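Local coordinates for protein-disulfide isomerase (Novosphingobium aromaticivorans, PDB 3GMF), which probably acts as a thioredoxin-fold protein-disulfide isomerase, making or rearranging disulfide bonds in other proteins, at residues G6-G11 / I70-P75; L19-S24 / G39-G44; H32-S37 / F86-A91; R56-D61 / S167-F172; F80-A85 / D128-R133. One frame throughout, in Å; residues are numbered along the deposited sequence. Where two conformers were deposited one is given.

Contact 1: G6-G11 / I70-P75; sequences GHHLLG and ITNCVP
The carboxamide of Asn72 meets the start of strand 7-10 through one atom, OD1, which lies between the ring of His8 and the backbone of Gly6. His8 presents its edge: CE1 is 3.2 Å from Asn72 OD1, and that oxygen lies in the ring plane, so the approach is along the C-H rather than over a face. The ring and the amide are turned 57° apart, which rules out stacking. Both side chains leave the backbone the same way, with CG anti to the carbonyl carbon (chi1 -78° for His8, -73° for Asn72), and this brings the ring edge and the amide oxygen into the gap between strand and helix end. Gly6 N gives Asn72 OD1 a weak, bent hydrogen bond of 3.4 Å. A water bridges the same pair, accepting from Gly6 N at 3.1 Å and lying 2.7 Å from Asn72 OD1. The other end of the amide is fixed separately, ND2 donating to Ala68 O and Asn57 OD1, so the rotation of the carboxamide is well defined. The His8 ring in turn stacks with Phe79. Strand 7-10 forms an edge of the sheet, paired antiparallel with strand 51-57, and this contact ties it to the last turn of helix 62-73, next to Cys73, whose disulfide to Cys143 leads to helix 137-144.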
# COMPACT_ATOMS: atom_id res chain seq x y z
N GLY A 6 8.69 0.21 3.98
CA GLY A 6 7.27 0.59 3.96
C GLY A 6 7.02 2.04 3.60
O GLY A 6 5.86 2.47 3.63
N HIS A 7 8.08 2.80 3.31
CA HIS A 7 7.95 4.19 2.78
C HIS A 7 8.51 4.22 1.38
O HIS A 7 9.60 3.68 1.13
CB HIS A 7 8.78 5.20 3.58
CG HIS A 7 8.45 5.33 5.03
ND1 HIS A 7 8.09 6.54 5.60
CD2 HIS A 7 8.49 4.44 6.05
CE1 HIS A 7 7.91 6.38 6.90
NE2 HIS A 7 8.12 5.11 7.19
N HIS A 8 7.81 4.86 0.46
CA HIS A 8 8.32 5.01 -0.92
C HIS A 8 8.01 6.38 -1.47
O HIS A 8 6.88 6.86 -1.35
CB HIS A 8 7.70 3.95 -1.82
CG HIS A 8 8.33 2.60 -1.66
ND1 HIS A 8 7.91 1.69 -0.73
CD2 HIS A 8 9.37 2.03 -2.31
CE1 HIS A 8 8.66 0.60 -0.81
NE2 HIS A 8 9.55 0.78 -1.77
N LEU A 9 9.00 7.01 -2.09
CA LEU A 9 8.81 8.39 -2.52
C LEU A 9 8.71 8.51 -4.04
O LEU A 9 9.57 8.01 -4.76
CB LEU A 9 9.94 9.28 -2.00
CG LEU A 9 9.80 10.79 -2.19
CD1 LEU A 9 8.67 11.39 -1.36
CD2 LEU A 9 11.13 11.43 -1.82
N LEU A 10 7.66 9.18 -4.49
CA LEU A 10 7.47 9.49 -5.91
C LEU A 10 7.72 10.97 -6.11
O LEU A 10 7.11 11.82 -5.45
CB LEU A 10 6.05 9.14 -6.38
CG LEU A 10 5.77 9.26 -7.89
CD1 LEU A 10 6.79 8.46 -8.70
CD2 LEU A 10 4.35 8.83 -8.25
N GLY A 11 8.67 11.29 -7.00
CA GLY A 11 9.02 12.68 -7.24
C GLY A 11 10.20 13.16 -6.43
O GLY A 11 10.87 12.38 -5.74
N ILE A 70 5.29 -8.50 -1.03
CA ILE A 70 5.56 -8.58 -2.47
C ILE A 70 6.01 -7.22 -3.00
O ILE A 70 7.11 -7.11 -3.56
CB ILE A 70 4.37 -9.12 -3.28
CG1 ILE A 70 3.92 -10.51 -2.76
CG2 ILE A 70 4.70 -9.19 -4.77
CD1 ILE A 70 2.58 -10.98 -3.33
N THR A 71 5.20 -6.18 -2.78
CA THR A 71 5.54 -4.84 -3.32
C THR A 71 6.84 -4.26 -2.72
O THR A 71 7.57 -3.53 -3.40
CB THR A 71 4.36 -3.84 -3.19
OG1 THR A 71 4.14 -3.55 -1.80
CG2 THR A 71 3.08 -4.43 -3.80
N ASN A 72 7.16 -4.64 -1.48
CA ASN A 72 8.39 -4.16 -0.85
C ASN A 72 9.65 -4.98 -1.14
O ASN A 72 10.75 -4.56 -0.75
CB ASN A 72 8.22 -3.97 0.66
CG ASN A 72 7.37 -2.75 1.00
OD1 ASN A 72 7.91 -1.67 1.28
ND2 ASN A 72 6.05 -2.91 0.96
N CYS A 73 9.50 -6.08 -1.86
CA CYS A 73 10.67 -6.96 -2.14
C CYS A 73 11.26 -6.62 -3.48
O CYS A 73 12.38 -6.99 -3.70
CB CYS A 73 10.35 -8.47 -2.01
SG CYS A 73 9.50 -9.29 -3.40
N VAL A 74 10.56 -5.90 -4.33
CA VAL A 74 11.08 -5.46 -5.63
C VAL A 74 11.95 -4.21 -5.49
O VAL A 74 11.82 -3.48 -4.50
CB VAL A 74 9.94 -5.24 -6.68
CG1 VAL A 74 9.24 -6.55 -7.02
CG2 VAL A 74 8.94 -4.18 -6.22
N PRO A 75 12.87 -3.96 -6.46
CA PRO A 75 13.61 -2.69 -6.47
C PRO A 75 12.70 -1.46 -6.48
O PRO A 75 11.61 -1.52 -7.05
CB PRO A 75 14.41 -2.77 -7.79
CG PRO A 75 13.77 -3.86 -8.59
CD PRO A 75 13.27 -4.84 -7.57
O HOH W 1 10.49 -1.18 1.89

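Contact 2: L19-S24 / G39-G44; sequences LVEFVS and GQLKIG
Leu41 reaches from helix 28-46 to strand 17-23 and meets Leu19 and Glu21 with its two methyl groups. In the apolar part Leu19 CD2 lies 4.2 Å from Leu41 CD2 and as far from Leu41 CD1, facing the fork of the leucine in a loose but buried contact. The mixed part sets a methyl against a carboxylate: Leu41 CD1 is 3.8 Å from Glu21 OE2, the two side chains coming from opposite directions. Glu21 reaches this far because its chain is extended beyond CG (chi2 -176°), carrying the carboxylate from the strand toward the helix. No hydrogen bond crosses between the segments; Leu41 offers the acid an apolar wall. Phe33, a little over two turns earlier on the same helix, also touches Glu21, and the Glu21 side chain lies near the probable CxxC pair, Cys27 and Cys30, without touching it. A buried acidic residue under the CxxC helix is a familiar feature of thioredoxin-like proteins. The contact belongs to the beta-alpha-beta unit of strand 17-23, helix 28-46 and strand 51-57: the helix crosses the sheet face, strands 51-57 and 171-174 flank the central strand, and Trp185 and Ile192 of helix 185-196 also pack on Leu41.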
# COMPACT_ATOMS: atom_id res chain seq x y z
N LEU A 19 3.23 15.12 0.19
CA LEU A 19 1.97 14.44 0.51
C LEU A 19 2.34 13.03 0.99
O LEU A 19 2.92 12.25 0.25
CB LEU A 19 1.10 14.32 -0.75
CG LEU A 19 -0.17 13.46 -0.59
CD1 LEU A 19 -1.15 14.05 0.47
CD2 LEU A 19 -0.87 13.23 -1.93
N VAL A 20 1.96 12.72 2.23
CA VAL A 20 2.12 11.37 2.76
C VAL A 20 0.78 10.66 2.70
O VAL A 20 -0.22 11.23 3.14
CB VAL A 20 2.57 11.39 4.21
CG1 VAL A 20 2.59 9.98 4.80
CG2 VAL A 20 3.97 12.02 4.30
N GLU A 21 0.76 9.43 2.18
CA GLU A 21 -0.47 8.64 2.02
C GLU A 21 -0.29 7.39 2.86
O GLU A 21 0.71 6.70 2.69
CB GLU A 21 -0.66 8.18 0.57
CG GLU A 21 -0.69 9.31 -0.49
CD GLU A 21 -0.99 8.80 -1.90
OE1 GLU A 21 -0.85 7.58 -2.15
OE2 GLU A 21 -1.37 9.61 -2.77
N PHE A 22 -1.21 7.14 3.81
CA PHE A 22 -1.22 5.90 4.58
C PHE A 22 -2.28 5.05 3.93
O PHE A 22 -3.47 5.39 3.97
CB PHE A 22 -1.61 6.15 6.05
CG PHE A 22 -0.65 7.06 6.78
CD1 PHE A 22 0.47 6.54 7.43
CD2 PHE A 22 -0.89 8.43 6.84
CE1 PHE A 22 1.35 7.39 8.13
CE2 PHE A 22 -0.02 9.27 7.55
CZ PHE A 22 1.11 8.75 8.17
N VAL A 23 -1.86 3.96 3.29
CA VAL A 23 -2.80 3.17 2.47
C VAL A 23 -2.65 1.68 2.77
O VAL A 23 -1.60 1.22 3.22
CB VAL A 23 -2.64 3.43 0.94
CG1 VAL A 23 -2.91 4.93 0.60
CG2 VAL A 23 -1.26 2.97 0.44
N SER A 24 -3.70 0.93 2.44
CA SER A 24 -3.77 -0.49 2.75
C SER A 24 -4.26 -1.25 1.53
O SER A 24 -5.24 -0.82 0.92
CB SER A 24 -4.75 -0.71 3.89
OG SER A 24 -5.17 -2.07 3.96
N GLY A 39 -3.41 9.50 -11.69
CA GLY A 39 -3.12 10.29 -12.89
C GLY A 39 -2.94 11.77 -12.60
O GLY A 39 -1.94 12.37 -12.98
N GLN A 40 -3.93 12.34 -11.91
CA GLN A 40 -3.98 13.78 -11.64
C GLN A 40 -2.83 14.27 -10.75
O GLN A 40 -2.31 15.35 -10.97
CB GLN A 40 -5.35 14.17 -11.06
CG GLN A 40 -6.50 14.06 -12.08
CD GLN A 40 -7.82 14.66 -11.59
OE1 GLN A 40 -8.00 14.91 -10.40
NE2 GLN A 40 -8.74 14.88 -12.52
N LEU A 41 -2.44 13.46 -9.77
CA LEU A 41 -1.29 13.80 -8.92
C LEU A 41 0.01 13.78 -9.71
O LEU A 41 0.88 14.63 -9.50
CB LEU A 41 -1.21 12.83 -7.73
CG LEU A 41 -2.20 13.14 -6.60
CD1 LEU A 41 -2.35 11.94 -5.65
CD2 LEU A 41 -1.76 14.39 -5.87
N LYS A 42 0.14 12.80 -10.61
CA LYS A 42 1.33 12.69 -11.45
C LYS A 42 1.50 13.91 -12.37
O LYS A 42 2.52 14.57 -12.32
CB LYS A 42 1.30 11.40 -12.28
CG LYS A 42 1.82 10.17 -11.52
CD LYS A 42 1.76 8.91 -12.39
CE LYS A 42 2.94 8.83 -13.37
NZ LYS A 42 4.24 8.63 -12.68
N ILE A 43 0.48 14.22 -13.18
CA ILE A 43 0.60 15.30 -14.16
C ILE A 43 0.50 16.70 -13.54
O ILE A 43 1.18 17.64 -13.99
CB ILE A 43 -0.38 15.12 -15.36
CG1 ILE A 43 -1.83 15.02 -14.90
CG2 ILE A 43 0.03 13.90 -16.20
CD1 ILE A 43 -2.87 14.99 -16.03
N GLY A 44 -0.31 16.83 -12.49
CA GLY A 44 -0.54 18.12 -11.83
C GLY A 44 0.56 18.56 -10.88
O GLY A 44 0.78 19.77 -10.70

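Contact 3: H32-S37 / F86-A91; sequences HFEIES and FMRSQA
Helix 28-46 and the end of helix 76-88 pass close together, the CA atoms of Glu34 and Met87 being 6.4 Å apart and those of Ile35 and Arg88 6.0 Å apart. At the buried side the contact is aliphatic: Glu34 CB lies 3.8 Å from Met87 CB, and the two side chains cross at about a right angle. Glu34 then bends at chi2 (73°), and its OE2 is hydrogen-bonded with Thr84 OG1. Met87 turns its thioether end away from segment 32-37, toward Val23 and Tyr25. On the exposed side Arg88 lies over Ile35. Its CG is 4.1 Å from Ile35 CG1, and its extended chain carries the guanidinium across the helix backbone, one face above Ile35 CA. The tip passes Ile35 O at 3.6 Å from Arg88 NH1 without a hydrogen bond, while Arg88 NH2 is 4.0 Å from Ile35 CG2. The acid of Glu34 and the guanidinium stay apart, OE2 being 6.1 Å from Arg88 NE, so any attraction is probably long-range. Two bonds flank the seam: Ser31 OG with Met87 O, and Gln90 NE2 with the carbonyl of Cys27. Packing of the helix that starts with the probable CxxC motif against an inserted helical region is consistent with the layout of DsbA-like members of the thioredoxin superfamily.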
# COMPACT_ATOMS: atom_id res chain seq x y z
N HIS A 32 -10.21 2.56 -4.73
CA HIS A 32 -10.95 3.66 -5.35
C HIS A 32 -10.11 4.94 -5.41
O HIS A 32 -10.08 5.61 -6.44
CB HIS A 32 -12.28 3.88 -4.63
CG HIS A 32 -13.17 4.90 -5.28
ND1 HIS A 32 -13.54 4.83 -6.61
CD2 HIS A 32 -13.79 6.00 -4.77
CE1 HIS A 32 -14.34 5.85 -6.89
NE2 HIS A 32 -14.50 6.57 -5.80
N PHE A 33 -9.41 5.26 -4.32
CA PHE A 33 -8.57 6.47 -4.29
C PHE A 33 -7.44 6.43 -5.33
O PHE A 33 -7.18 7.43 -6.00
CB PHE A 33 -7.98 6.72 -2.89
CG PHE A 33 -6.93 7.78 -2.87
CD1 PHE A 33 -7.29 9.14 -2.93
CD2 PHE A 33 -5.59 7.45 -2.78
CE1 PHE A 33 -6.30 10.14 -2.91
CE2 PHE A 33 -4.60 8.44 -2.77
CZ PHE A 33 -4.97 9.79 -2.85
N GLU A 34 -6.78 5.29 -5.45
CA GLU A 34 -5.72 5.13 -6.44
C GLU A 34 -6.22 5.37 -7.88
O GLU A 34 -5.58 6.09 -8.64
CB GLU A 34 -5.06 3.75 -6.34
CG GLU A 34 -3.77 3.62 -7.17
CD GLU A 34 -2.58 4.38 -6.58
OE1 GLU A 34 -2.74 5.21 -5.64
OE2 GLU A 34 -1.46 4.14 -7.06
N ILE A 35 -7.35 4.77 -8.21
CA ILE A 35 -7.96 4.92 -9.54
C ILE A 35 -8.33 6.39 -9.78
O ILE A 35 -8.06 6.93 -10.85
CB ILE A 35 -9.19 3.98 -9.71
CG1 ILE A 35 -8.75 2.51 -9.66
CG2 ILE A 35 -9.96 4.29 -11.00
CD1 ILE A 35 -9.82 1.56 -9.19
N GLU A 36 -8.89 7.05 -8.76
CA GLU A 36 -9.35 8.44 -8.87
C GLU A 36 -8.20 9.46 -8.95
O GLU A 36 -8.33 10.48 -9.62
CB GLU A 36 -10.24 8.80 -7.68
CG GLU A 36 -11.66 8.20 -7.69
CD GLU A 36 -12.44 8.56 -8.94
OE1 GLU A 36 -12.56 9.76 -9.25
OE2 GLU A 36 -12.93 7.62 -9.61
N SER A 37 -7.10 9.18 -8.26
CA SER A 37 -6.06 10.18 -8.02
C SER A 37 -4.71 10.03 -8.73
O SER A 37 -4.04 11.04 -8.97
CB SER A 37 -5.77 10.26 -6.53
OG SER A 37 -4.96 9.15 -6.13
N PHE A 86 -1.68 -3.69 -7.84
CA PHE A 86 -2.49 -4.28 -6.75
C PHE A 86 -3.68 -3.42 -6.37
O PHE A 86 -4.77 -3.96 -6.11
CB PHE A 86 -1.64 -4.57 -5.51
CG PHE A 86 -0.91 -5.88 -5.57
CD1 PHE A 86 -1.59 -7.09 -5.39
CD2 PHE A 86 0.47 -5.90 -5.79
CE1 PHE A 86 -0.89 -8.30 -5.41
CE2 PHE A 86 1.17 -7.08 -5.83
CZ PHE A 86 0.49 -8.30 -5.65
N MET A 87 -3.48 -2.10 -6.32
CA MET A 87 -4.58 -1.20 -5.96
C MET A 87 -5.62 -1.10 -7.06
O MET A 87 -6.82 -1.23 -6.79
CB MET A 87 -4.06 0.20 -5.60
CG MET A 87 -3.40 0.30 -4.25
SD MET A 87 -4.45 -0.16 -2.81
CE MET A 87 -3.36 0.47 -1.55
N ARG A 88 -5.18 -0.85 -8.30
CA ARG A 88 -6.11 -0.75 -9.43
C ARG A 88 -6.86 -2.05 -9.71
O ARG A 88 -8.05 -2.02 -10.05
CB ARG A 88 -5.39 -0.27 -10.70
CG ARG A 88 -5.05 1.20 -10.67
CD ARG A 88 -4.58 1.67 -12.05
NE ARG A 88 -4.62 3.12 -12.16
CZ ARG A 88 -5.66 3.80 -12.66
NH1 ARG A 88 -5.61 5.12 -12.72
NH2 ARG A 88 -6.73 3.16 -13.09
N SER A 89 -6.19 -3.18 -9.54
CA SER A 89 -6.81 -4.47 -9.86
C SER A 89 -7.36 -5.19 -8.62
O SER A 89 -7.60 -6.40 -8.66
CB SER A 89 -5.84 -5.38 -10.61
OG SER A 89 -4.85 -5.89 -9.75
N GLN A 90 -7.57 -4.44 -7.53
CA GLN A 90 -8.07 -5.03 -6.28
C GLN A 90 -9.30 -5.92 -6.46
O GLN A 90 -9.32 -7.04 -5.95
CB GLN A 90 -8.39 -3.95 -5.25
CG GLN A 90 -8.67 -4.51 -3.86
CD GLN A 90 -9.16 -3.43 -2.94
OE1 GLN A 90 -10.31 -3.01 -3.02
NE2 GLN A 90 -8.27 -2.93 -2.09
N ALA A 91 -10.30 -5.44 -7.20
CA ALA A 91 -11.53 -6.23 -7.41
C ALA A 91 -11.26 -7.59 -8.07
O ALA A 91 -11.97 -8.56 -7.80
CB ALA A 91 -12.57 -5.44 -8.19

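Contact 4: R56-D61 / S167-F172; sequences RNFVRD and SGTPSF
Thr169 sends each branch of its side chain to a different residue of segment 56-61. Its methyl CG2 rests 3.6 Å from Phe58 CD2, meeting the ring obliquely, and its hydroxyl OG1 lies 3.8 Å from Arg60 CD, beneath one face of the guanidinium. That hydroxyl makes no hydrogen bond to Arg60: the nearest guanidinium nitrogen, Arg60 NE, is 4.0 Å from Thr169 OG1. With chi1 of 48° OG1 sits between backbone N and carbonyl carbon, which directs the oxygen to Arg60 and leaves CG2 for the ring. Ser167 O adds a more distant touch, 4.1 Å from Phe58 CE2. A glycine in place of Thr169 would probably leave the Phe58 ring and the aliphatic part of Arg60 without their shared neighbour, opening a gap between the two loops. The next shell holds these partners in place. Arg60 is fixed by bonds from NE to Ser24 OG and from NH2 to Thr26 OG1, and Phe58 is backed by Ala160 and Ile161 of helix 147-164. Within 167-172, Ser171 OG donates to Gly168 O at 2.6 Å, from above the carbonyl plane, linking the two ends of the Gly168-Ser171 loop. The peptide before Pro170 is cis, and Thr169 touches Cys27 and Cys30; this is the cis-proline loop that, in the thioredoxin fold, faces the CxxC motif.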
# COMPACT_ATOMS: atom_id res chain seq x y z
N ARG A 56 3.05 5.27 2.25
CA ARG A 56 3.35 4.40 3.38
C ARG A 56 2.38 3.24 3.42
O ARG A 56 1.15 3.40 3.31
CB ARG A 56 3.38 5.16 4.70
CG ARG A 56 4.43 6.26 4.76
CD ARG A 56 4.29 6.99 6.07
NE ARG A 56 5.16 8.15 6.16
CZ ARG A 56 5.35 8.85 7.27
NH1 ARG A 56 4.76 8.50 8.40
NH2 ARG A 56 6.16 9.90 7.24
N ASN A 57 2.96 2.05 3.55
CA ASN A 57 2.15 0.83 3.66
C ASN A 57 1.63 0.72 5.09
O ASN A 57 2.36 0.37 6.02
CB ASN A 57 2.96 -0.40 3.29
CG ASN A 57 3.45 -0.36 1.86
OD1 ASN A 57 4.66 -0.33 1.61
ND2 ASN A 57 2.53 -0.35 0.93
N PHE A 58 0.36 1.04 5.24
CA PHE A 58 -0.29 0.94 6.53
C PHE A 58 -0.94 -0.44 6.55
O PHE A 58 -2.03 -0.64 5.99
CB PHE A 58 -1.35 2.03 6.67
CG PHE A 58 -1.98 2.10 8.02
CD1 PHE A 58 -1.31 2.70 9.08
CD2 PHE A 58 -3.24 1.54 8.24
CE1 PHE A 58 -1.90 2.75 10.34
CE2 PHE A 58 -3.85 1.59 9.50
CZ PHE A 58 -3.18 2.20 10.54
N VAL A 59 -0.26 -1.40 7.20
CA VAL A 59 -0.67 -2.80 7.06
C VAL A 59 -1.70 -3.18 8.12
O VAL A 59 -1.40 -3.12 9.32
CB VAL A 59 0.56 -3.72 7.19
CG1 VAL A 59 0.12 -5.19 7.15
CG2 VAL A 59 1.59 -3.42 6.07
N ARG A 60 -2.90 -3.56 7.69
CA ARG A 60 -4.05 -3.71 8.60
C ARG A 60 -4.37 -5.14 9.02
O ARG A 60 -5.08 -5.37 10.02
CB ARG A 60 -5.33 -3.12 7.98
CG ARG A 60 -5.24 -1.61 7.61
CD ARG A 60 -6.58 -1.09 7.13
NE ARG A 60 -7.06 -1.93 6.02
CZ ARG A 60 -8.34 -2.17 5.77
NH1 ARG A 60 -9.27 -1.63 6.55
NH2 ARG A 60 -8.68 -2.98 4.75
N ASP A 61 -3.90 -6.10 8.20
CA ASP A 61 -4.30 -7.52 8.32
C ASP A 61 -3.26 -8.39 7.56
O ASP A 61 -2.41 -7.86 6.84
CB ASP A 61 -5.76 -7.72 7.82
CG ASP A 61 -5.92 -7.40 6.33
OD1 ASP A 61 -5.28 -8.11 5.53
OD2 ASP A 61 -6.66 -6.45 5.99
N SER A 167 -6.12 5.66 11.76
CA SER A 167 -7.12 4.65 11.99
C SER A 167 -7.77 4.17 10.68
O SER A 167 -7.60 3.03 10.26
CB SER A 167 -8.16 5.25 12.94
OG SER A 167 -9.17 4.32 13.21
N GLY A 168 -8.55 5.05 10.05
CA GLY A 168 -9.16 4.75 8.76
C GLY A 168 -8.15 4.91 7.62
O GLY A 168 -7.15 5.60 7.76
N THR A 169 -8.43 4.25 6.50
CA THR A 169 -7.61 4.36 5.29
C THR A 169 -8.48 4.71 4.06
O THR A 169 -9.66 4.36 4.04
CB THR A 169 -6.83 3.07 5.03
OG1 THR A 169 -7.73 1.96 5.13
CG2 THR A 169 -5.67 2.93 6.05
N PRO A 170 -7.91 5.44 3.07
CA PRO A 170 -6.58 6.05 3.12
C PRO A 170 -6.63 7.24 4.07
O PRO A 170 -7.72 7.81 4.29
CB PRO A 170 -6.37 6.56 1.68
CG PRO A 170 -7.75 6.85 1.20
CD PRO A 170 -8.59 5.73 1.79
N SER A 171 -5.49 7.59 4.64
CA SER A 171 -5.36 8.84 5.38
C SER A 171 -4.15 9.59 4.83
O SER A 171 -3.28 8.99 4.19
CB SER A 171 -5.22 8.59 6.88
OG SER A 171 -6.42 8.07 7.44
N PHE A 172 -4.08 10.89 5.11
CA PHE A 172 -3.09 11.75 4.46
C PHE A 172 -2.49 12.74 5.43
O PHE A 172 -3.17 13.20 6.33
CB PHE A 172 -3.75 12.50 3.29
CG PHE A 172 -4.45 11.59 2.32
CD1 PHE A 172 -3.71 10.84 1.41
CD2 PHE A 172 -5.84 11.47 2.35
CE1 PHE A 172 -4.34 9.98 0.55
CE2 PHE A 172 -6.50 10.60 1.44
CZ PHE A 172 -5.75 9.88 0.55

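Contact 5: F80-A85 / D128-R133; sequences FTLHTA and DFMAAR
Arg133 reaches from segment 128-133 across to helix 76-88, touching Leu82 and Ala85. From CB the chain is extended to NE, and CG is anti to the carbonyl carbon (chi1 -73°). CD is the first atom to meet that helix, 4.1 Å from Leu82 CD1. NE comes next, 4.1 Å from Ala85 CB, with the methyl oblique to the guanidinium plane. The tip then turns back on its own segment: Arg133 NH1 donates to Phe129 O at 3.1 Å, with an N-H...O angle of 154° and the oxygen in the guanidinium plane. The same NH1 lies 3.3 Å above the centre of the Phe129 ring, so one residue supplies both the acceptor and the surface that keep the group from turning. Replacing Arg133 by an alanine would probably uncover Ala85 and part of Leu82, and leave Phe129 O without this donor. Beside this, Leu82 and Met130 meet tip to tip, Leu82 CD2 standing 3.8 Å from Met130 CE and Leu82 CD1 3.9 Å from Met130 SD. Met130 is bent at chi2 and chi3, which folds its methyl toward the leucine; Phe86 and Met135 also touch it. Between the two segments there is neither a hydrogen bond nor a salt bridge. The two segments therefore adhere by methyl, thioether and arginine methylene surfaces, while the polar end of Arg133, bonded within its own turn, probably fixes the pose of that side chain rather than joining them electrostatically.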
# COMPACT_ATOMS: atom_id res chain seq x y z
N PHE A 80 6.33 1.33 -7.58
CA PHE A 80 5.14 2.12 -7.88
C PHE A 80 4.24 1.48 -8.91
O PHE A 80 3.01 1.55 -8.77
CB PHE A 80 5.49 3.58 -8.21
CG PHE A 80 5.67 4.42 -6.99
CD1 PHE A 80 4.57 4.97 -6.34
CD2 PHE A 80 6.94 4.65 -6.47
CE1 PHE A 80 4.73 5.74 -5.20
CE2 PHE A 80 7.11 5.43 -5.31
CZ PHE A 80 6.00 5.97 -4.68
N THR A 81 4.82 0.83 -9.93
CA THR A 81 4.01 0.10 -10.91
C THR A 81 3.27 -1.07 -10.25
O THR A 81 2.10 -1.29 -10.51
CB THR A 81 4.81 -0.40 -12.13
OG1 THR A 81 6.10 -0.88 -11.73
CG2 THR A 81 4.98 0.73 -13.13
N LEU A 82 3.97 -1.79 -9.39
CA LEU A 82 3.39 -2.96 -8.72
C LEU A 82 2.33 -2.58 -7.67
O LEU A 82 1.25 -3.19 -7.62
CB LEU A 82 4.51 -3.78 -8.09
CG LEU A 82 4.17 -5.24 -7.76
CD1 LEU A 82 3.44 -5.94 -8.92
CD2 LEU A 82 5.45 -5.96 -7.39
N HIS A 83 2.65 -1.59 -6.84
CA HIS A 83 1.72 -1.01 -5.87
C HIS A 83 0.44 -0.54 -6.56
O HIS A 83 -0.66 -0.88 -6.13
CB HIS A 83 2.40 0.15 -5.13
CG HIS A 83 1.48 0.95 -4.25
ND1 HIS A 83 1.18 0.58 -2.96
CD2 HIS A 83 0.82 2.11 -4.47
CE1 HIS A 83 0.35 1.47 -2.43
NE2 HIS A 83 0.13 2.42 -3.33
N THR A 84 0.57 0.21 -7.66
CA THR A 84 -0.59 0.70 -8.41
C THR A 84 -1.40 -0.46 -8.99
O THR A 84 -2.64 -0.41 -8.95
CB THR A 84 -0.16 1.74 -9.52
OG1 THR A 84 0.26 2.95 -8.87
CG2 THR A 84 -1.30 2.06 -10.46
N ALA A 85 -0.71 -1.49 -9.49
CA ALA A 85 -1.37 -2.68 -10.05
C ALA A 85 -2.25 -3.41 -9.02
O ALA A 85 -3.42 -3.68 -9.28
CB ALA A 85 -0.35 -3.64 -10.67
N ASP A 128 0.01 -17.02 -9.41
CA ASP A 128 -0.46 -16.71 -10.77
C ASP A 128 -0.45 -15.21 -11.09
O ASP A 128 0.00 -14.82 -12.17
CB ASP A 128 -1.87 -17.30 -11.01
CG ASP A 128 -1.86 -18.82 -11.16
OD1 ASP A 128 -0.78 -19.45 -11.13
OD2 ASP A 128 -2.96 -19.41 -11.30
N PHE A 129 -0.93 -14.38 -10.16
CA PHE A 129 -0.92 -12.93 -10.31
C PHE A 129 0.50 -12.39 -10.59
O PHE A 129 0.70 -11.55 -11.48
CB PHE A 129 -1.50 -12.25 -9.04
CG PHE A 129 -1.76 -10.77 -9.19
CD1 PHE A 129 -2.98 -10.31 -9.66
CD2 PHE A 129 -0.78 -9.83 -8.83
CE1 PHE A 129 -3.23 -8.94 -9.79
CE2 PHE A 129 -1.02 -8.48 -8.96
CZ PHE A 129 -2.25 -8.03 -9.44
N MET A 130 1.48 -12.88 -9.85
CA MET A 130 2.86 -12.38 -9.98
C MET A 130 3.64 -13.04 -11.12
O MET A 130 4.57 -12.43 -11.67
CB MET A 130 3.59 -12.49 -8.65
CG MET A 130 3.07 -11.46 -7.63
SD MET A 130 3.07 -9.74 -8.19
CE MET A 130 4.80 -9.48 -8.54
N ALA A 131 3.26 -14.26 -11.48
CA ALA A 131 3.83 -14.96 -12.65
C ALA A 131 3.48 -14.21 -13.92
O ALA A 131 4.31 -14.08 -14.82
CB ALA A 131 3.33 -16.39 -12.72
N ALA A 132 2.25 -13.70 -13.98
CA ALA A 132 1.79 -12.87 -15.09
C ALA A 132 2.51 -11.52 -15.16
O ALA A 132 2.32 -10.75 -16.11
CB ALA A 132 0.28 -12.69 -15.03
N ARG A 133 3.34 -11.23 -14.15
CA ARG A 133 4.12 -10.00 -14.07
C ARG A 133 5.62 -10.27 -13.90
O ARG A 133 6.36 -9.42 -13.40
CB ARG A 133 3.59 -9.12 -12.93
CG ARG A 133 2.27 -8.49 -13.25
CD ARG A 133 1.56 -7.94 -12.02
NE ARG A 133 0.36 -7.23 -12.42
CZ ARG A 133 -0.82 -7.80 -12.64
NH1 ARG A 133 -0.99 -9.12 -12.49
NH2 ARG A 133 -1.85 -7.06 -13.02

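Contacts 1, 2 and 4 all reach the mixed sheet, through strands 7-10, 17-23, 51-57 and 171-174, whereas contacts 3 and 5 join helices and share helix 76-88. Contact 2 lies inside the chain loop closed by contact 1, contact 5 inside that closed by contact 4, and contacts 1 and 4 interleave. Contacts 2 and 3, using the same helix 28-46, have centres about 12 Å apart; contacts 4 and 5 are the most distant pair, with centres about 20 Å apart. Most of the helices between strands 51-57 and 171-174 probably form the inserted region, tied through contacts 1 and 3 to the thioredoxin-like core that probably carries the CxxC site.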